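Local coordinates for protein benzyl alcohol dehydrogenase (Acinetobacter calcoaceticus, PDB 1F8F) that probably catalyses the zinc-dependent, NAD-linked oxidation of aryl alcohols such as benzyl alcohol to the corresponding aldehydes, at residues P60-H65 / A141-A146; R114-A119 / D137-Q142; V36-T41 / T147-R152; I8-P13 / Y346-I351. All blocks are in the same frame, centred on the assembly; numbering follows the deposited sequence.

Interaction 1: residues P60-H65 / A141-A146. With ZN (zinc ion), chain B.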
loop_
_atom_site.group_PDB
_atom_site.type_symbol
_atom_site.label_atom_id
_atom_site.label_comp_id
_atom_site.label_asym_id
_atom_site.label_seq_id
_atom_site.Cartn_x
_atom_site.Cartn_y
_atom_site.Cartn_z
ATOM N N PRO A 60 -30.983 30.774 -14.215
ATOM C CA PRO A 60 -30.906 29.734 -15.217
ATOM C C PRO A 60 -29.614 29.179 -15.791
ATOM O O PRO A 60 -28.626 29.897 -15.942
ATOM C CB PRO A 60 -31.623 30.434 -16.408
ATOM C CG PRO A 60 -31.191 31.868 -16.244
ATOM C CD PRO A 60 -31.412 32.098 -14.770
ATOM N N ALA A 61 -29.638 27.930 -16.300
ATOM C CA ALA A 61 -28.474 27.273 -16.889
ATOM C C ALA A 61 -28.701 26.002 -17.721
ATOM O O ALA A 61 -29.763 25.386 -17.667
ATOM C CB ALA A 61 -27.608 26.815 -15.708
ATOM N N VAL A 62 -27.684 25.619 -18.501
ATOM C CA VAL A 62 -27.647 24.388 -19.275
ATOM C C VAL A 62 -26.897 23.267 -18.522
ATOM O O VAL A 62 -25.694 23.400 -18.336
ATOM C CB VAL A 62 -26.963 24.543 -20.643
ATOM C CG1 VAL A 62 -26.906 23.219 -21.391
ATOM C CG2 VAL A 62 -27.622 25.604 -21.535
ATOM N N LEU A 63 -27.577 22.224 -18.079
ATOM C CA LEU A 63 -27.001 21.095 -17.374
ATOM C C LEU A 63 -26.501 19.967 -18.267
ATOM O O LEU A 63 -26.107 20.242 -19.369
ATOM C CB LEU A 63 -27.978 20.597 -16.298
ATOM C CG LEU A 63 -28.602 21.746 -15.494
ATOM C CD1 LEU A 63 -29.641 21.206 -14.525
ATOM C CD2 LEU A 63 -27.516 22.539 -14.739
ATOM N N GLY A 64 -26.568 18.684 -17.887
ATOM C CA GLY A 64 -26.008 17.601 -18.703
ATOM C C GLY A 64 -24.524 17.481 -18.314
ATOM O O GLY A 64 -23.804 18.474 -18.272
ATOM N N HIS A 65 -24.070 16.285 -17.942
ATOM C CA HIS A 65 -22.690 16.155 -17.505
ATOM C C HIS A 65 -22.159 14.780 -17.915
ATOM O O HIS A 65 -21.201 14.301 -17.327
ATOM C CB HIS A 65 -22.492 16.458 -16.036
ATOM C CG HIS A 65 -23.089 15.510 -15.054
ATOM N ND1 HIS A 65 -24.435 15.582 -14.733
ATOM C CD2 HIS A 65 -22.551 14.526 -14.306
ATOM C CE1 HIS A 65 -24.726 14.653 -13.824
ATOM N NE2 HIS A 65 -23.599 13.984 -13.553
ATOM N N ALA A 141 -17.865 21.418 -16.171
ATOM C CA ALA A 141 -17.023 21.841 -17.269
ATOM C C ALA A 141 -17.436 21.351 -18.647
ATOM O O ALA A 141 -16.589 21.125 -19.542
ATOM C CB ALA A 141 -15.550 21.439 -16.986
ATOM N N GLN A 142 -18.757 21.228 -18.879
ATOM C CA GLN A 142 -19.226 20.800 -20.191
ATOM C C GLN A 142 -20.606 21.365 -20.536
ATOM O O GLN A 142 -20.805 21.766 -21.695
ATOM C CB GLN A 142 -19.222 19.273 -20.302
ATOM C CG GLN A 142 -20.128 18.505 -19.329
ATOM C CD GLN A 142 -19.780 17.047 -19.559
ATOM O OE1 GLN A 142 -20.308 16.254 -20.333
ATOM N NE2 GLN A 142 -18.760 16.659 -18.766
ATOM N N SER A 143 -21.540 21.310 -19.602
ATOM C CA SER A 143 -22.917 21.796 -19.914
ATOM C C SER A 143 -23.383 21.021 -21.149
ATOM O O SER A 143 -23.582 21.630 -22.163
ATOM C CB SER A 143 -22.828 23.303 -20.172
ATOM O OG SER A 143 -23.209 24.054 -19.031
ATOM N N SER A 144 -23.398 19.677 -21.131
ATOM C CA SER A 144 -23.651 18.953 -22.376
ATOM C C SER A 144 -25.081 18.615 -22.759
ATOM O O SER A 144 -25.223 17.868 -23.768
ATOM C CB SER A 144 -22.692 17.746 -22.415
ATOM O OG SER A 144 -22.952 16.976 -21.263
ATOM N N PHE A 145 -26.149 19.224 -22.210
ATOM C CA PHE A 145 -27.466 18.939 -22.872
ATOM C C PHE A 145 -27.602 19.930 -24.047
ATOM O O PHE A 145 -28.478 20.784 -24.023
ATOM C CB PHE A 145 -28.691 18.911 -22.005
ATOM C CG PHE A 145 -28.773 17.842 -20.950
ATOM C CD1 PHE A 145 -28.426 16.542 -21.205
ATOM C CD2 PHE A 145 -29.198 18.128 -19.662
ATOM C CE1 PHE A 145 -28.496 15.534 -20.262
ATOM C CE2 PHE A 145 -29.316 17.159 -18.689
ATOM C CZ PHE A 145 -28.951 15.859 -18.991
ATOM N N ALA A 146 -26.733 19.879 -25.049
ATOM C CA ALA A 146 -26.706 20.655 -26.235
ATOM C C ALA A 146 -25.979 20.025 -27.428
ATOM O O ALA A 146 -25.154 19.135 -27.389
ATOM C CB ALA A 146 -26.061 22.036 -26.070
HETATM ZN ZN ZN B . -23.287 12.263 -12.165
#

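Interaction 2: residues R114-A119 / D137-Q142. With SO4 (sulfate ion), chain D.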
loop_
_atom_site.group_PDB
_atom_site.type_symbol
_atom_site.label_atom_id
_atom_site.label_comp_id
_atom_site.label_asym_id
_atom_site.label_seq_id
_atom_site.Cartn_x
_atom_site.Cartn_y
_atom_site.Cartn_z
ATOM N N ARG A 114 -15.223 24.378 -10.441
ATOM C CA ARG A 114 -15.115 24.047 -11.845
ATOM C C ARG A 114 -16.353 23.342 -12.395
ATOM O O ARG A 114 -16.549 23.443 -13.605
ATOM C CB ARG A 114 -13.863 23.191 -12.142
ATOM C CG ARG A 114 -12.642 24.082 -12.274
ATOM C CD ARG A 114 -11.296 23.403 -12.162
ATOM N NE ARG A 114 -10.221 24.397 -12.030
ATOM C CZ ARG A 114 -9.773 25.112 -13.046
ATOM N NH1 ARG A 114 -10.330 24.863 -14.232
ATOM N NH2 ARG A 114 -8.817 26.028 -13.034
ATOM N N ASN A 115 -17.117 22.704 -11.533
ATOM C CA ASN A 115 -18.297 21.950 -11.912
ATOM C C ASN A 115 -19.618 22.534 -11.442
ATOM O O ASN A 115 -20.638 22.398 -12.085
ATOM C CB ASN A 115 -18.180 20.542 -11.271
ATOM C CG ASN A 115 -16.932 19.839 -11.831
ATOM O OD1 ASN A 115 -16.976 18.977 -12.719
ATOM N ND2 ASN A 115 -15.719 20.163 -11.377
ATOM N N PHE A 116 -19.566 23.166 -10.276
ATOM C CA PHE A 116 -20.759 23.689 -9.626
ATOM C C PHE A 116 -20.940 25.189 -9.566
ATOM O O PHE A 116 -22.051 25.575 -9.173
ATOM C CB PHE A 116 -20.773 23.120 -8.187
ATOM C CG PHE A 116 -21.138 21.664 -8.087
ATOM C CD1 PHE A 116 -22.405 21.294 -8.516
ATOM C CD2 PHE A 116 -20.320 20.683 -7.557
ATOM C CE1 PHE A 116 -22.846 19.996 -8.446
ATOM C CE2 PHE A 116 -20.729 19.360 -7.493
ATOM C CZ PHE A 116 -22.005 19.024 -7.928
ATOM N N SER A 117 -19.981 26.020 -9.940
ATOM C CA SER A 117 -20.098 27.460 -9.829
ATOM C C SER A 117 -21.161 28.074 -10.740
ATOM O O SER A 117 -21.969 28.891 -10.314
ATOM C CB SER A 117 -18.751 28.127 -10.145
ATOM O OG SER A 117 -18.359 27.899 -11.484
ATOM N N GLY A 118 -21.160 27.629 -11.980
ATOM C CA GLY A 118 -22.083 28.059 -13.001
ATOM C C GLY A 118 -21.341 28.910 -14.017
ATOM O O GLY A 118 -21.935 29.307 -15.018
ATOM N N ALA A 119 -20.032 29.073 -13.827
ATOM C CA ALA A 119 -19.244 29.867 -14.752
ATOM C C ALA A 119 -17.786 29.441 -14.858
ATOM O O ALA A 119 -17.421 28.318 -14.548
ATOM C CB ALA A 119 -19.319 31.307 -14.244
ATOM N N ASP A 137 -23.397 28.444 -17.431
ATOM C CA ASP A 137 -22.854 27.294 -18.128
ATOM C C ASP A 137 -21.643 26.671 -17.438
ATOM O O ASP A 137 -21.510 26.694 -16.213
ATOM C CB ASP A 137 -22.505 27.744 -19.546
ATOM C CG ASP A 137 -21.292 28.659 -19.615
ATOM O OD1 ASP A 137 -21.017 29.278 -18.577
ATOM O OD2 ASP A 137 -20.639 28.710 -20.685
ATOM N N HIS A 138 -20.757 26.010 -18.186
ATOM C CA HIS A 138 -19.589 25.365 -17.580
ATOM C C HIS A 138 -19.926 24.340 -16.524
ATOM O O HIS A 138 -19.137 24.188 -15.580
ATOM C CB HIS A 138 -18.729 26.457 -16.857
ATOM C CG HIS A 138 -17.848 27.144 -17.833
ATOM N ND1 HIS A 138 -18.229 28.277 -18.511
ATOM C CD2 HIS A 138 -16.597 26.861 -18.273
ATOM C CE1 HIS A 138 -17.265 28.649 -19.342
ATOM N NE2 HIS A 138 -16.247 27.830 -19.197
ATOM N N PHE A 139 -21.052 23.652 -16.632
ATOM C CA PHE A 139 -21.550 22.724 -15.625
ATOM C C PHE A 139 -20.840 21.386 -15.757
ATOM O O PHE A 139 -20.857 20.710 -16.773
ATOM C CB PHE A 139 -23.071 22.577 -15.763
ATOM C CG PHE A 139 -23.660 21.593 -14.786
ATOM C CD1 PHE A 139 -23.570 21.821 -13.436
ATOM C CD2 PHE A 139 -24.329 20.449 -15.234
ATOM C CE1 PHE A 139 -24.129 20.973 -12.528
ATOM C CE2 PHE A 139 -24.870 19.574 -14.310
ATOM C CZ PHE A 139 -24.767 19.830 -12.955
ATOM N N PHE A 140 -20.083 21.039 -14.726
ATOM C CA PHE A 140 -19.166 19.920 -14.697
ATOM C C PHE A 140 -18.191 20.164 -15.862
ATOM O O PHE A 140 -17.839 19.241 -16.579
ATOM C CB PHE A 140 -19.845 18.561 -14.772
ATOM C CG PHE A 140 -20.387 18.008 -13.464
ATOM C CD1 PHE A 140 -21.414 18.535 -12.731
ATOM C CD2 PHE A 140 -19.730 16.843 -13.019
ATOM C CE1 PHE A 140 -21.795 17.925 -11.559
ATOM C CE2 PHE A 140 -20.111 16.219 -11.846
ATOM C CZ PHE A 140 -21.156 16.766 -11.105
ATOM N N ALA A 141 -17.865 21.418 -16.171
ATOM C CA ALA A 141 -17.023 21.841 -17.269
ATOM C C ALA A 141 -17.436 21.351 -18.647
ATOM O O ALA A 141 -16.589 21.125 -19.542
ATOM C CB ALA A 141 -15.550 21.439 -16.986
ATOM N N GLN A 142 -18.757 21.228 -18.879
ATOM C CA GLN A 142 -19.226 20.800 -20.191
ATOM C C GLN A 142 -20.606 21.365 -20.536
ATOM O O GLN A 142 -20.805 21.766 -21.695
ATOM C CB GLN A 142 -19.222 19.273 -20.302
ATOM C CG GLN A 142 -20.128 18.505 -19.329
ATOM C CD GLN A 142 -19.780 17.047 -19.559
ATOM O OE1 GLN A 142 -20.308 16.254 -20.333
ATOM N NE2 GLN A 142 -18.760 16.659 -18.766
HETATM S S SO4 D . -7.772 28.421 -15.815
HETATM O O1 SO4 D . -7.753 29.644 -16.688
HETATM O O2 SO4 D . -7.474 28.840 -14.403
HETATM O O3 SO4 D . -6.804 27.400 -16.309
HETATM O O4 SO4 D . -9.161 27.849 -15.870
HETATM O O HOH W 1 -19.092 25.439 -12.790
#

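Interaction 3: residues V36-T41 / T147-R152. With SO4 (sulfate ion), chain D.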
loop_
_atom_site.group_PDB
_atom_site.type_symbol
_atom_site.label_atom_id
_atom_site.label_comp_id
_atom_site.label_asym_id
_atom_site.label_seq_id
_atom_site.Cartn_x
_atom_site.Cartn_y
_atom_site.Cartn_z
ATOM N N VAL A 36 -16.816 20.665 -29.023
ATOM C CA VAL A 36 -17.250 19.289 -29.341
ATOM C C VAL A 36 -18.617 19.194 -30.014
ATOM O O VAL A 36 -19.555 19.804 -29.486
ATOM C CB VAL A 36 -17.368 18.482 -28.009
ATOM C CG1 VAL A 36 -17.807 17.049 -28.242
ATOM C CG2 VAL A 36 -16.017 18.421 -27.296
ATOM N N LYS A 37 -18.774 18.357 -31.020
ATOM C CA LYS A 37 -20.150 18.220 -31.598
ATOM C C LYS A 37 -20.803 17.054 -30.820
ATOM O O LYS A 37 -20.301 15.940 -30.975
ATOM C CB LYS A 37 -20.152 17.982 -33.100
ATOM C CG LYS A 37 -21.364 17.256 -33.645
ATOM C CD LYS A 37 -21.634 17.193 -35.105
ATOM C CE LYS A 37 -21.376 15.875 -35.795
ATOM N NZ LYS A 37 -22.467 15.580 -36.814
ATOM N N VAL A 38 -21.808 17.315 -29.984
ATOM C CA VAL A 38 -22.392 16.243 -29.181
ATOM C C VAL A 38 -23.292 15.231 -29.913
ATOM O O VAL A 38 -24.303 15.603 -30.527
ATOM C CB VAL A 38 -23.152 16.914 -28.030
ATOM C CG1 VAL A 38 -23.854 15.928 -27.093
ATOM C CG2 VAL A 38 -22.248 17.856 -27.223
ATOM N N VAL A 39 -23.023 13.933 -29.786
ATOM C CA VAL A 39 -23.860 12.878 -30.358
ATOM C C VAL A 39 -24.949 12.481 -29.365
ATOM O O VAL A 39 -26.148 12.480 -29.701
ATOM C CB VAL A 39 -23.027 11.679 -30.821
ATOM C CG1 VAL A 39 -23.840 10.479 -31.300
ATOM C CG2 VAL A 39 -22.079 12.071 -31.972
ATOM N N ALA A 40 -24.567 12.274 -28.068
ATOM C CA ALA A 40 -25.525 11.943 -27.024
ATOM C C ALA A 40 -24.962 12.151 -25.612
ATOM O O ALA A 40 -23.763 12.130 -25.388
ATOM C CB ALA A 40 -26.047 10.501 -27.217
ATOM N N THR A 41 -25.858 12.393 -24.645
ATOM C CA THR A 41 -25.457 12.739 -23.300
ATOM C C THR A 41 -26.260 11.962 -22.261
ATOM O O THR A 41 -27.483 12.077 -22.279
ATOM C CB THR A 41 -25.718 14.218 -22.981
ATOM O OG1 THR A 41 -24.996 15.037 -23.904
ATOM C CG2 THR A 41 -25.242 14.661 -21.591
ATOM N N THR A 147 -26.309 20.630 -28.602
ATOM C CA THR A 147 -25.724 20.176 -29.839
ATOM C C THR A 147 -24.248 20.525 -29.807
ATOM O O THR A 147 -23.550 19.958 -30.640
ATOM C CB THR A 147 -26.365 20.770 -31.122
ATOM O OG1 THR A 147 -26.351 22.206 -31.046
ATOM C CG2 THR A 147 -27.806 20.312 -31.332
ATOM N N TYR A 148 -23.781 21.544 -29.103
ATOM C CA TYR A 148 -22.354 21.844 -29.102
ATOM C C TYR A 148 -21.895 22.103 -27.667
ATOM O O TYR A 148 -22.644 22.651 -26.865
ATOM C CB TYR A 148 -22.007 23.031 -30.027
ATOM C CG TYR A 148 -21.839 22.526 -31.457
ATOM C CD1 TYR A 148 -22.912 22.407 -32.363
ATOM C CD2 TYR A 148 -20.573 22.185 -31.897
ATOM C CE1 TYR A 148 -22.675 21.929 -33.633
ATOM C CE2 TYR A 148 -20.348 21.721 -33.163
ATOM C CZ TYR A 148 -21.415 21.587 -34.038
ATOM O OH TYR A 148 -21.118 21.094 -35.298
ATOM N N ALA A 149 -20.684 21.609 -27.340
ATOM C CA ALA A 149 -20.140 21.813 -26.022
ATOM C C ALA A 149 -18.672 22.250 -26.074
ATOM O O ALA A 149 -17.868 21.788 -26.899
ATOM C CB ALA A 149 -20.192 20.505 -25.203
ATOM N N LEU A 150 -18.329 23.099 -25.108
ATOM C CA LEU A 150 -16.933 23.482 -24.948
ATOM C C LEU A 150 -16.359 22.835 -23.679
ATOM O O LEU A 150 -16.845 23.072 -22.559
ATOM C CB LEU A 150 -16.877 25.002 -24.812
ATOM C CG LEU A 150 -15.475 25.619 -24.903
ATOM C CD1 LEU A 150 -15.088 25.791 -26.357
ATOM C CD2 LEU A 150 -15.402 26.933 -24.132
ATOM N N SER A 151 -15.276 22.086 -23.822
ATOM C CA SER A 151 -14.673 21.463 -22.634
ATOM C C SER A 151 -13.217 21.866 -22.510
ATOM O O SER A 151 -12.794 22.747 -23.281
ATOM C CB SER A 151 -14.882 19.945 -22.781
ATOM O OG SER A 151 -14.322 19.585 -24.059
ATOM N N ARG A 152 -12.440 21.265 -21.620
ATOM C CA ARG A 152 -10.998 21.520 -21.521
ATOM C C ARG A 152 -10.274 20.255 -21.997
ATOM O O ARG A 152 -10.849 19.159 -21.899
ATOM C CB ARG A 152 -10.515 21.863 -20.107
ATOM C CG ARG A 152 -10.993 23.162 -19.489
ATOM C CD ARG A 152 -10.794 24.374 -20.401
ATOM N NE ARG A 152 -9.364 24.788 -20.391
ATOM C CZ ARG A 152 -8.873 25.377 -19.297
ATOM N NH1 ARG A 152 -9.647 25.639 -18.250
ATOM N NH2 ARG A 152 -7.598 25.731 -19.223
HETATM S S SO4 D . -7.772 28.421 -15.815
HETATM O O1 SO4 D . -7.753 29.644 -16.688
HETATM O O2 SO4 D . -7.474 28.840 -14.403
HETATM O O3 SO4 D . -6.804 27.400 -16.309
HETATM O O4 SO4 D . -9.161 27.849 -15.870
HETATM O O HOH W 2 -25.021 17.752 -32.114
#

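Interaction 4: residues I8-P13 / Y346-I351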
loop_
_atom_site.group_PDB
_atom_site.type_symbol
_atom_site.label_atom_id
_atom_site.label_comp_id
_atom_site.label_asym_id
_atom_site.label_seq_id
_atom_site.Cartn_x
_atom_site.Cartn_y
_atom_site.Cartn_z
ATOM N N ILE A 8 -28.840 24.673 -30.353
ATOM C CA ILE A 8 -30.016 24.382 -29.542
ATOM C C ILE A 8 -29.593 23.771 -28.207
ATOM O O ILE A 8 -28.807 22.820 -28.234
ATOM C CB ILE A 8 -30.961 23.347 -30.238
ATOM C CG1 ILE A 8 -31.445 23.763 -31.632
ATOM C CG2 ILE A 8 -32.133 22.969 -29.325
ATOM C CD1 ILE A 8 -32.066 25.143 -31.771
ATOM N N ALA A 9 -30.056 24.206 -27.054
ATOM C CA ALA A 9 -29.661 23.567 -25.797
ATOM C C ALA A 9 -30.839 23.533 -24.852
ATOM O O ALA A 9 -31.569 24.503 -24.881
ATOM C CB ALA A 9 -28.528 24.309 -25.091
ATOM N N ALA A 10 -30.950 22.568 -23.984
ATOM C CA ALA A 10 -32.007 22.492 -23.006
ATOM C C ALA A 10 -31.686 23.347 -21.786
ATOM O O ALA A 10 -30.738 23.036 -21.046
ATOM C CB ALA A 10 -32.188 21.029 -22.580
ATOM N N VAL A 11 -32.503 24.333 -21.437
ATOM C CA VAL A 11 -32.300 25.211 -20.303
ATOM C C VAL A 11 -33.156 24.890 -19.092
ATOM O O VAL A 11 -34.345 24.559 -19.224
ATOM C CB VAL A 11 -32.611 26.652 -20.778
ATOM C CG1 VAL A 11 -32.665 27.595 -19.577
ATOM C CG2 VAL A 11 -31.641 27.162 -21.835
ATOM N N THR A 12 -32.611 24.971 -17.878
ATOM C CA THR A 12 -33.375 24.771 -16.666
ATOM C C THR A 12 -33.629 26.147 -16.056
ATOM O O THR A 12 -32.783 26.649 -15.332
ATOM C CB THR A 12 -32.610 23.881 -15.688
ATOM O OG1 THR A 12 -32.473 22.537 -16.167
ATOM C CG2 THR A 12 -33.343 23.807 -14.367
ATOM N N PRO A 13 -34.758 26.794 -16.347
ATOM C CA PRO A 13 -35.041 28.156 -15.937
ATOM C C PRO A 13 -35.233 28.443 -14.480
ATOM O O PRO A 13 -34.936 29.598 -14.170
ATOM C CB PRO A 13 -36.264 28.582 -16.758
ATOM C CG PRO A 13 -36.174 27.670 -17.936
ATOM C CD PRO A 13 -35.825 26.331 -17.275
ATOM N N TYR A 346 -33.685 7.988 -25.428
ATOM C CA TYR A 346 -34.834 8.844 -25.593
ATOM C C TYR A 346 -34.544 9.925 -26.634
ATOM O O TYR A 346 -33.351 10.244 -26.691
ATOM C CB TYR A 346 -35.073 9.543 -24.242
ATOM C CG TYR A 346 -35.532 8.656 -23.104
ATOM C CD1 TYR A 346 -34.650 7.837 -22.406
ATOM C CD2 TYR A 346 -36.869 8.647 -22.747
ATOM C CE1 TYR A 346 -35.086 7.034 -21.364
ATOM C CE2 TYR A 346 -37.315 7.831 -21.717
ATOM C CZ TYR A 346 -36.422 7.026 -21.023
ATOM O OH TYR A 346 -36.895 6.212 -19.999
ATOM N N ALA A 347 -35.508 10.539 -27.311
ATOM C CA ALA A 347 -35.218 11.676 -28.183
ATOM C C ALA A 347 -34.976 12.963 -27.397
ATOM O O ALA A 347 -35.537 13.136 -26.280
ATOM C CB ALA A 347 -36.436 11.897 -29.094
ATOM N N PHE A 348 -34.270 13.965 -27.942
ATOM C CA PHE A 348 -34.033 15.234 -27.274
ATOM C C PHE A 348 -35.299 15.910 -26.765
ATOM O O PHE A 348 -35.371 16.349 -25.623
ATOM C CB PHE A 348 -33.285 16.196 -28.205
ATOM C CG PHE A 348 -32.501 17.291 -27.532
ATOM C CD1 PHE A 348 -32.278 17.299 -26.165
ATOM C CD2 PHE A 348 -31.927 18.299 -28.284
ATOM C CE1 PHE A 348 -31.544 18.303 -25.547
ATOM C CE2 PHE A 348 -31.192 19.315 -27.693
ATOM C CZ PHE A 348 -31.005 19.322 -26.323
ATOM N N ASP A 349 -36.389 15.843 -27.554
ATOM C CA ASP A 349 -37.659 16.408 -27.132
ATOM C C ASP A 349 -38.347 15.507 -26.125
ATOM O O ASP A 349 -39.481 15.836 -25.751
ATOM C CB ASP A 349 -38.549 16.765 -28.330
ATOM C CG ASP A 349 -39.001 15.594 -29.159
ATOM O OD1 ASP A 349 -39.007 14.414 -28.736
ATOM O OD2 ASP A 349 -39.393 15.792 -30.339
ATOM N N GLU A 350 -37.767 14.410 -25.631
ATOM C CA GLU A 350 -38.386 13.614 -24.582
ATOM C C GLU A 350 -37.577 13.688 -23.281
ATOM O O GLU A 350 -37.799 12.958 -22.309
ATOM C CB GLU A 350 -38.570 12.157 -24.989
ATOM C CG GLU A 350 -39.219 11.904 -26.343
ATOM C CD GLU A 350 -39.071 10.491 -26.863
ATOM O OE1 GLU A 350 -38.015 9.834 -26.721
ATOM O OE2 GLU A 350 -40.079 9.985 -27.433
ATOM N N ILE A 351 -36.683 14.648 -23.162
ATOM C CA ILE A 351 -35.784 14.813 -22.024
ATOM C C ILE A 351 -36.529 14.931 -20.710
ATOM O O ILE A 351 -36.103 14.207 -19.790
ATOM C CB ILE A 351 -34.761 15.922 -22.303
ATOM C CG1 ILE A 351 -33.644 15.874 -21.238
ATOM C CG2 ILE A 351 -35.463 17.282 -22.305
ATOM C CD1 ILE A 351 -32.671 17.036 -21.286
#

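Interaction 1: residues P60-H65 / A141-A146
The Phe145 ring lies flat against the main chain of Gly64, whose CA sits over the centre of the ring and whose N faces CD2 from the same face. Glycine suits this place: a CB would run into Phe145 N and Ser144 C and press on the Leu63 carbonyl. Around this packing the main chains are tied together. Phe145 N donates to Leu63 O at 3.0 Å, and Ser144 N reaches Gly64 O at 3.1 Å from above the carbonyl plane, 59° out of it. Ser143 OG gives its proton to Val62 O at 2.7 Å, tilted only slightly from that carbonyl's plane; a small hydroxyl serves well here because it also accepts from Phe139 N.

One shell further out, the carboxamide of Gln142 lies beside His65, with OE1 3.4 Å from His65 C. The amide is held in place because Ser144 OG donates to OE1 at 2.9 Å, Gly67 N donates to the same oxygen, and NE2 bonds to Leu89 O. The CB of His65 points away from the 141-146 loop, with CG between its backbone N and carbonyl carbon (chi1 68°), and NE2 binds zinc at 2.2 Å alongside Cys44 and Cys173. The buried loop thus bonds three successive carbonyls, of Val62, Leu63 and Gly64, just before the zinc ligand, which probably helps to fix the direction from which the imidazole presents NE2 to the catalytic metal.

Interaction 2: residues R114-A119 / D137-Q142
Asn115 and Phe140 bring two irregular loops of the GroES-like catalytic domain together. Phe140 N donates to Asn115 O at 3.0 Å, on a lone pair, while Asp137 N bonds to Gly118 O at 3.0 Å with a more bent geometry. The 114-119 loop folds back through an ST turn, Ser117 OG accepting from Ala119 N at 3.1 Å; Gly118, with phi at 109°, takes a conformation natural to glycine.

The Asn115 side chain crosses Phe140 at about a right angle, its CB over one face of the ring; ND2 bonds to Gly92 O. Phe140 turns an edge toward the face of Phe116, a T-shaped pair with planes 71° apart, and stacks on the zinc ligand His65, its side chain about 5 Å from the zinc and beside a bound ethanol that probably marks the substrate pocket. The end of Arg114 leads away from the 137-142 loop, to Glu110 in a salt bridge and weakly to a sulfate. His138 ND1 donates to Asp137 OD1 at 3.0 Å, which helps to hold the imidazole beside Ala119; Asp137 OD2 accepts from Ala126 N. A water accepts from Gly118 N and donates to His138 O, 3.1 Å from each.

Interaction 3: residues V36-T41 / T147-R152
Lys37 and Tyr148 face each other as a non-hydrogen-bonded antiparallel pair on one side of the sheet, and their side chains pass at a slant. Lys37 CB lies 3.7 Å from Tyr148 CE2, and Lys37 CA sits off-centre above the ring in a CH-pi contact. The lysine sends CG anti to its backbone N (chi1 154°), and its methylenes run by the phenol oxygen, CD being 3.9 Å from Tyr148 OH, before the chain bends away. A long aliphatic stem with a charged tip suits this partly exposed face, where the hydroxyl makes weak hydrogen bonds to Glu72 and Lys5.

The opposite face is mostly apolar. Val36 and Ala149 form the neighbouring hydrogen-bonded pair, and Val38 CG2 reaches Ala149 CB at 3.9 Å; the small alanine lets both valines approach. Val36 CG2 also lies 3.8 Å from Ser151 OG, a hydroxyl bonded to Thr156, and the Val36 side chain rests on Val87 and Leu89 of strand 86-89.

Between the two faces the backbones are joined by Val36 N to Ala149 O at 2.6 Å, Ala149 N to Val36 O at 3.0 Å, and Val38 N to Thr147 O at 3.2 Å, the last donor standing above the carbonyl plane. A water then donates to both Val38 O and Thr147 O where the strands part. Beyond Val38 the chain turns a corner, and Val39 and Ala40 both face Ser68 in a classic beta bulge. Such an antiparallel pair, leading into a bulged and curled sheet, belongs to the GroES-like catalytic domain of the zinc-dependent alcohol dehydrogenases.

Interaction 4: residues I8-P13 / Y346-I351
Phe348 extends its ring toward strand 5-11 and brings its outer end, CE1, CZ and CE2, against Ile8 to Ala10. CE2 meets Ile8 CG2 at 4.1 Å, CE1 meets Ala10 CB at 4.1 Å, and CZ approaches Ala10 N at 4.0 Å. CG stands anti to the backbone N (chi1 -157°), and CB already points toward the strand. A phenylalanine suits the place because its length bridges two backbones that stay well apart, the nearest CA atoms, those of Ala10 and Ile351, being 8.6 Å from each other.

Ala10, by contrast, is small. Its CB points toward the second segment and is met from there by Phe348 and by Ile351 CD1, the latter at 4.2 Å. Ile8 touches only with its CG2 branch, while the end of its longer branch leads away at the exposed margin.

The packing brings together parts of the chain more than 330 residues apart: the N-terminal strand 5-11, paired with strand 20-26, and the C-terminal return after strand 343-347. In medium-chain alcohol dehydrogenases the chain comes back from the Rossmann domain to complete the catalytic domain in this way. Phe348 also rests on Leu21 and Ile368, and Ile351 on Ile368, so apolar residues of strands 20-26 and 365-369 continue the same patch.

The turn bearing Phe348 is itself secured by polar bonds. Glu350, at the N-cap position of helix 351-360, accepts from Ala347 N through OE1 at 2.7 Å, while Glu350 N donates to Ala347 O at 2.6 Å.

Overall arrangement
Interactions 1 and 2 are buried loop-to-loop contacts that share Ala141 and Gln142, and they approach the catalytic zinc through His65 and the Phe140 stacked on it. Interaction 3 is partly buried and differs in kind, being regular strand pairing; it joins interaction 1 where Thr41 OG1 bonds to Ser144 O. Interaction 4 is made by apolar packing, without a hydrogen bond between its segments, buried around Ala10 but open at Ile8, yet its strand meets interaction 1 through the main chain, Ala10 N to Phe145 O and Thr12 N to Ala61 O. Interactions 2 and 3 also share one sulfate, probably from the crystallisation liquor, bonded by Arg152 and weakly by Arg114.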